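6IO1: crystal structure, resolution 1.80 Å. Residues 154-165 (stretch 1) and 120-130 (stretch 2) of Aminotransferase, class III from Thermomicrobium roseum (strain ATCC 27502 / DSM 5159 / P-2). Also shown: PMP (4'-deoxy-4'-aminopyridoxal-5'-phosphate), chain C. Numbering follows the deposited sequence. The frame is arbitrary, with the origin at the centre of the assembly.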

ATOM      1  N   TYR B 154      10.668  -3.050  12.948  1.00 24.06           N
ATOM      2  CA  TYR B 154      10.309  -3.104  11.534  1.00 24.69           C
ATOM      3  C   TYR B 154       8.857  -2.671  11.384  1.00 22.91           C
ATOM      4  O   TYR B 154       7.951  -3.348  11.880  1.00 22.47           O
ATOM      5  CB  TYR B 154      10.521  -4.499  10.948  1.00 24.87           C
ATOM      6  CG  TYR B 154      10.280  -4.535   9.457  1.00 27.67           C
ATOM      7  CD1 TYR B 154      11.273  -4.149   8.565  1.00 28.88           C
ATOM      8  CD2 TYR B 154       9.055  -4.931   8.940  1.00 28.34           C
ATOM      9  CE1 TYR B 154      11.055  -4.169   7.201  1.00 30.24           C
ATOM     10  CE2 TYR B 154       8.829  -4.954   7.579  1.00 28.83           C
ATOM     11  CZ  TYR B 154       9.831  -4.574   6.714  1.00 30.12           C
ATOM     12  OH  TYR B 154       9.605  -4.598   5.357  1.00 30.47           O
ATOM     13  N   HIS B 155       8.639  -1.546  10.706  1.00 24.11           N
ATOM     14  CA  HIS B 155       7.304  -0.991  10.522  1.00 22.66           C
ATOM     15  C   HIS B 155       6.941  -0.792   9.054  1.00 24.03           C
ATOM     16  O   HIS B 155       5.919  -0.162   8.761  1.00 20.34           O
ATOM     17  CB  HIS B 155       7.184   0.339  11.272  1.00 22.05           C
ATOM     18  CG  HIS B 155       7.512   0.245  12.729  1.00 21.67           C
ATOM     19  ND1 HIS B 155       6.687  -0.383  13.638  1.00 18.85           N
ATOM     20  CD2 HIS B 155       8.574   0.698  13.435  1.00 22.75           C
ATOM     21  CE1 HIS B 155       7.228  -0.311  14.842  1.00 18.85           C
ATOM     22  NE2 HIS B 155       8.373   0.340  14.745  1.00 19.41           N
ATOM     23  N   GLY B 156       7.732  -1.322   8.134  1.00 24.97           N
ATOM     24  CA  GLY B 156       7.531  -1.123   6.713  1.00 25.81           C
ATOM     25  C   GLY B 156       8.723  -0.434   6.073  1.00 27.02           C
ATOM     26  O   GLY B 156       9.581   0.141   6.739  1.00 27.82           O
ATOM     27  N   ILE B 157       8.751  -0.495   4.743  1.00 28.03           N
ATOM     28  CA  ILE B 157       9.882   0.044   4.002  1.00 29.20           C
ATOM     29  C   ILE B 157       9.468   1.181   3.069  1.00 28.70           C
ATOM     30  O   ILE B 157      10.219   1.554   2.175  1.00 26.85           O
ATOM     31  CB  ILE B 157      10.612  -1.072   3.229  1.00 26.02           C
ATOM     32  CG1 ILE B 157       9.618  -2.074   2.633  1.00 23.16           C
ATOM     33  CG2 ILE B 157      11.586  -1.799   4.135  1.00 28.70           C
ATOM     34  CD1 ILE B 157       8.869  -1.579   1.413  1.00 24.00           C
ATOM     35  N   ALA B 158       8.280   1.743   3.267  1.00 27.30           N
ATOM     36  CA  ALA B 158       7.828   2.887   2.489  1.00 31.19           C
ATOM     37  C   ALA B 158       7.591   4.085   3.396  1.00 31.78           C
ATOM     38  O   ALA B 158       7.057   3.942   4.502  1.00 34.30           O
ATOM     39  CB  ALA B 158       6.549   2.581   1.722  1.00 30.47           C
ATOM     40  N   MET B 159       7.968   5.260   2.909  1.00 31.21           N
ATOM     41  CA  MET B 159       7.532   6.528   3.493  1.00 35.00           C
ATOM     42  C   MET B 159       8.042   6.587   4.936  1.00 34.58           C
ATOM     43  O   MET B 159       9.096   6.011   5.239  1.00 34.19           O
ATOM     44  CB  MET B 159       6.040   6.637   3.327  1.00 33.63           C
ATOM     45  N   GLY B 160       7.323   7.245   5.847  1.00 34.65           N
ATOM     46  CA  GLY B 160       7.801   7.362   7.215  1.00 32.28           C
ATOM     47  C   GLY B 160       8.062   6.027   7.883  1.00 30.46           C
ATOM     48  O   GLY B 160       8.931   5.929   8.753  1.00 30.81           O
ATOM     49  N   ALA B 161       7.317   4.987   7.494  1.00 29.55           N
ATOM     50  CA  ALA B 161       7.551   3.659   8.056  1.00 26.79           C
ATOM     51  C   ALA B 161       9.001   3.230   7.869  1.00 27.38           C
ATOM     52  O   ALA B 161       9.620   2.680   8.790  1.00 26.61           O
ATOM     53  CB  ALA B 161       6.605   2.636   7.422  1.00 25.76           C
ATOM     54  N   LEU B 162       9.576   3.527   6.699  1.00 29.53           N
ATOM     55  CA  LEU B 162      10.976   3.195   6.460  1.00 28.94           C
ATOM     56  C   LEU B 162      11.873   3.855   7.497  1.00 27.19           C
ATOM     57  O   LEU B 162      12.825   3.239   7.990  1.00 28.64           O
ATOM     58  CB  LEU B 162      11.383   3.607   5.043  1.00 31.63           C
ATOM     59  CG  LEU B 162      12.853   3.451   4.632  1.00 30.94           C
ATOM     60  CD1 LEU B 162      13.370   2.032   4.849  1.00 31.35           C
ATOM     61  CD2 LEU B 162      13.052   3.876   3.185  1.00 28.83           C
ATOM     62  N   SER B 163      11.587   5.113   7.842  1.00 27.84           N
ATOM     63  CA  SER B 163      12.339   5.767   8.906  1.00 27.52           C
ATOM     64  C   SER B 163      12.052   5.128  10.260  1.00 26.39           C
ATOM     65  O   SER B 163      12.959   4.981  11.086  1.00 27.01           O
ATOM     66  CB  SER B 163      12.022   7.261   8.938  1.00 27.51           C
ATOM     67  OG  SER B 163      12.447   7.904   7.750  1.00 30.14           O
ATOM     68  N   ALA B 164      10.791   4.759  10.509  1.00 27.18           N
ATOM     69  CA  ALA B 164      10.437   4.140  11.783  1.00 25.61           C
ATOM     70  C   ALA B 164      11.168   2.817  11.984  1.00 25.64           C
ATOM     71  O   ALA B 164      11.551   2.477  13.110  1.00 24.00           O
ATOM     72  CB  ALA B 164       8.924   3.933  11.866  1.00 23.68           C
ATOM     73  N   THR B 165      11.355   2.057  10.909  1.00 26.92           N
ATOM     74  CA  THR B 165      12.076   0.794  10.987  1.00 27.23           C
ATOM     75  C   THR B 165      13.493   1.010  11.505  1.00 28.68           C
ATOM     76  O   THR B 165      14.184   1.948  11.098  1.00 30.41           O
ATOM     77  CB  THR B 165      12.111   0.133   9.607  1.00 26.73           C
ATOM     78  OG1 THR B 165      10.806  -0.359   9.278  1.00 24.59           O
ATOM     79  CG2 THR B 165      13.107  -1.017   9.568  1.00 29.52           C
TER
HETATM   80  N1  PMP C 701       4.570  -3.574  10.269  1.00 22.95           N
HETATM   81  C2  PMP C 701       5.076  -4.726  10.708  1.00 24.34           C
HETATM   82  C2A PMP C 701       5.063  -5.008  12.178  1.00 22.32           C
HETATM   83  C3  PMP C 701       5.614  -5.657   9.810  1.00 27.63           C
HETATM   84  O3  PMP C 701       6.125  -6.827  10.289  1.00 29.66           O
HETATM   85  C4  PMP C 701       5.618  -5.378   8.440  1.00 26.30           C
HETATM   86  C4A PMP C 701       6.192  -6.366   7.455  1.00 30.35           C
HETATM   87  N4A PMP C 701       6.075  -7.752   7.916  1.00 29.03           N
HETATM   88  C5  PMP C 701       5.080  -4.161   7.999  1.00 26.04           C
HETATM   89  C6  PMP C 701       4.572  -3.300   8.955  1.00 22.90           C
HETATM   90  C5A PMP C 701       5.058  -3.804   6.544  1.00 26.23           C
HETATM   91  O4P PMP C 701       3.832  -4.289   5.913  1.00 29.08           O
HETATM   92  P   PMP C 701       3.596  -4.164   4.320  1.00 26.56           P
HETATM   93  O1P PMP C 701       2.219  -4.745   4.061  1.00 23.74           O
HETATM   94  O2P PMP C 701       3.683  -2.685   4.000  1.00 19.81           O
HETATM   95  O3P PMP C 701       4.707  -4.972   3.679  1.00 26.07           O
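Stretch 2 120-130: GGAESNETAIK

At the centre of the contact, the CB of Ala 122 lies 4.0 Å from the CA of Gly 156, 4.3 Å from the CB of Ala 158 and 4.5 Å from the CB of Ala 161. Ala 122 leaves no room for a side chain at Gly 156: a CB there would come within 2.7 Å of the CB of Ala 122, and its phi/psi of 119/165 independently calls for glycine. Stretch 2 is helical from Gly 121 through Lys 130, with Gly 120 at the N-cap position, and it crosses the short helix of stretch 1 at 90°, the axes approaching to 7.8 Å. One turn on from Ala 122, the CB of Asn 125 sits 4.1 Å from the CB of Ala 161. A further turn along, the CD1 of Ile 129 reaches the C of Gly 160 at 4.0 Å and the CB of Ala 164 at 4.4 Å.

Two hydrogen bonds tie side chains of the long helix to the backbone of stretch 1. The ND2 of Asn 125 donates to the O of His 155 (2.6 Å, nearly linear at 168°). Glu 126, chi1 t and chi2 p, brings its carboxylate across so that OE2 accepts from the N of Gly 160 at 2.7 Å; an ideal CB on Gly 160 would clash with that OE2 at 3.0 Å. Beside the contact, the N of Gly 121 donates to O1P of PMP at 2.9 Å.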

ATOM      1  N   GLY B 120      -2.010  -2.414   3.476  1.00 16.38           N
ATOM      2  CA  GLY B 120      -0.816  -3.070   3.981  1.00 16.96           C
ATOM      3  C   GLY B 120      -0.309  -2.428   5.251  1.00 15.30           C
ATOM      4  O   GLY B 120      -0.788  -1.377   5.683  1.00 13.85           O
ATOM      5  N   GLY B 121       0.683  -3.094   5.849  1.00 16.00           N
ATOM      6  CA  GLY B 121       1.254  -2.610   7.096  1.00 17.02           C
ATOM      7  C   GLY B 121       1.977  -1.283   6.957  1.00 16.59           C
ATOM      8  O   GLY B 121       1.852  -0.407   7.815  1.00 15.39           O
ATOM      9  N   ALA B 122       2.772  -1.126   5.892  1.00 18.48           N
ATOM     10  CA  ALA B 122       3.483   0.133   5.689  1.00 17.53           C
ATOM     11  C   ALA B 122       2.509   1.284   5.486  1.00 15.71           C
ATOM     12  O   ALA B 122       2.711   2.381   6.022  1.00 15.25           O
ATOM     13  CB  ALA B 122       4.439   0.026   4.502  1.00 20.27           C
ATOM     14  N   GLU B 123       1.449   1.054   4.706  1.00 16.11           N
ATOM     15  CA  GLU B 123       0.417   2.073   4.542  1.00 16.39           C
ATOM     16  C   GLU B 123      -0.201   2.433   5.887  1.00 14.96           C
ATOM     17  O   GLU B 123      -0.424   3.615   6.181  1.00 15.17           O
ATOM     18  CB  GLU B 123      -0.662   1.578   3.580  1.00 16.53           C
ATOM     19  CG  GLU B 123      -0.289   1.625   2.107  1.00 17.24           C
ATOM     20  CD  GLU B 123      -1.457   1.266   1.203  1.00 20.43           C
ATOM     21  OE1 GLU B 123      -2.561   1.009   1.728  1.00 19.20           O
ATOM     22  OE2 GLU B 123      -1.273   1.241  -0.032  1.00 20.34           O
ATOM     23  N   SER B 124      -0.452   1.427   6.726  1.00 14.83           N
ATOM     24  CA  SER B 124      -1.059   1.668   8.031  1.00 14.31           C
ATOM     25  C   SER B 124      -0.143   2.501   8.920  1.00 13.05           C
ATOM     26  O   SER B 124      -0.587   3.451   9.573  1.00 14.28           O
ATOM     27  CB  SER B 124      -1.395   0.335   8.702  1.00 12.81           C
ATOM     28  OG  SER B 124      -2.366  -0.381   7.959  1.00 15.06           O
ATOM     29  N   ASN B 125       1.141   2.144   8.977  1.00 13.79           N
ATOM     30  CA  ASN B 125       2.069   2.881   9.828  1.00 13.78           C
ATOM     31  C   ASN B 125       2.283   4.305   9.327  1.00 15.54           C
ATOM     32  O   ASN B 125       2.385   5.241  10.131  1.00 14.78           O
ATOM     33  CB  ASN B 125       3.390   2.123   9.936  1.00 15.03           C
ATOM     34  CG  ASN B 125       3.290   0.925  10.860  1.00 16.70           C
ATOM     35  OD1 ASN B 125       2.495   0.920  11.800  1.00 18.09           O
ATOM     36  ND2 ASN B 125       4.082  -0.104  10.587  1.00 17.67           N
ATOM     37  N   GLU B 126       2.354   4.495   8.005  1.00 15.13           N
ATOM     38  CA  GLU B 126       2.435   5.850   7.470  1.00 17.28           C
ATOM     39  C   GLU B 126       1.199   6.655   7.843  1.00 15.50           C
ATOM     40  O   GLU B 126       1.301   7.823   8.241  1.00 16.44           O
ATOM     41  CB  GLU B 126       2.605   5.813   5.951  1.00 19.99           C
ATOM     42  CG  GLU B 126       2.432   7.163   5.267  1.00 22.78           C
ATOM     43  CD  GLU B 126       3.655   8.053   5.394  1.00 31.41           C
ATOM     44  OE1 GLU B 126       3.645   9.159   4.815  1.00 33.82           O
ATOM     45  OE2 GLU B 126       4.627   7.652   6.069  1.00 32.81           O
ATOM     46  N   THR B 127       0.020   6.036   7.734  1.00 16.04           N
ATOM     47  CA  THR B 127      -1.213   6.712   8.113  1.00 15.80           C
ATOM     48  C   THR B 127      -1.198   7.092   9.587  1.00 15.61           C
ATOM     49  O   THR B 127      -1.600   8.201   9.949  1.00 15.45           O
ATOM     50  CB  THR B 127      -2.415   5.819   7.800  1.00 15.13           C
ATOM     51  OG1 THR B 127      -2.461   5.551   6.392  1.00 17.33           O
ATOM     52  CG2 THR B 127      -3.711   6.493   8.225  1.00 15.22           C
ATOM     53  N   ALA B 128      -0.728   6.189  10.448  1.00 15.82           N
ATOM     54  CA  ALA B 128      -0.687   6.474  11.880  1.00 15.40           C
ATOM     55  C   ALA B 128       0.269   7.617  12.198  1.00 15.73           C
ATOM     56  O   ALA B 128      -0.048   8.495  13.010  1.00 15.20           O
ATOM     57  CB  ALA B 128      -0.291   5.218  12.655  1.00 13.70           C
ATOM     58  N   ILE B 129       1.452   7.618  11.577  1.00 15.77           N
ATOM     59  CA  ILE B 129       2.419   8.688  11.819  1.00 16.33           C
ATOM     60  C   ILE B 129       1.847  10.029  11.370  1.00 15.83           C
ATOM     61  O   ILE B 129       1.919  11.037  12.092  1.00 14.70           O
ATOM     62  CB  ILE B 129       3.750   8.374  11.110  1.00 14.38           C
ATOM     63  CG1 ILE B 129       4.448   7.192  11.785  1.00 15.77           C
ATOM     64  CG2 ILE B 129       4.653   9.599  11.092  1.00 18.71           C
ATOM     65  CD1 ILE B 129       5.610   6.634  10.991  1.00 20.75           C
ATOM     66  N   LYS B 130       1.259  10.054  10.171  1.00 16.05           N
ATOM     67  CA  LYS B 130       0.667  11.288   9.668  1.00 15.55           C
ATOM     68  C   LYS B 130      -0.492  11.742  10.545  1.00 14.96           C
ATOM     69  O   LYS B 130      -0.671  12.941  10.770  1.00 15.89           O
ATOM     70  CB  LYS B 130       0.211  11.101   8.219  1.00 17.18           C
ATOM     71  CG  LYS B 130       1.356  10.847   7.249  1.00 20.75           C
ATOM     72  CD  LYS B 130       0.867  10.714   5.815  1.00 23.05           C
ATOM     73  CE  LYS B 130       0.441  12.056   5.247  1.00 25.17           C
ATOM     74  NZ  LYS B 130      -0.188  11.918   3.905  1.00 25.05           N
TER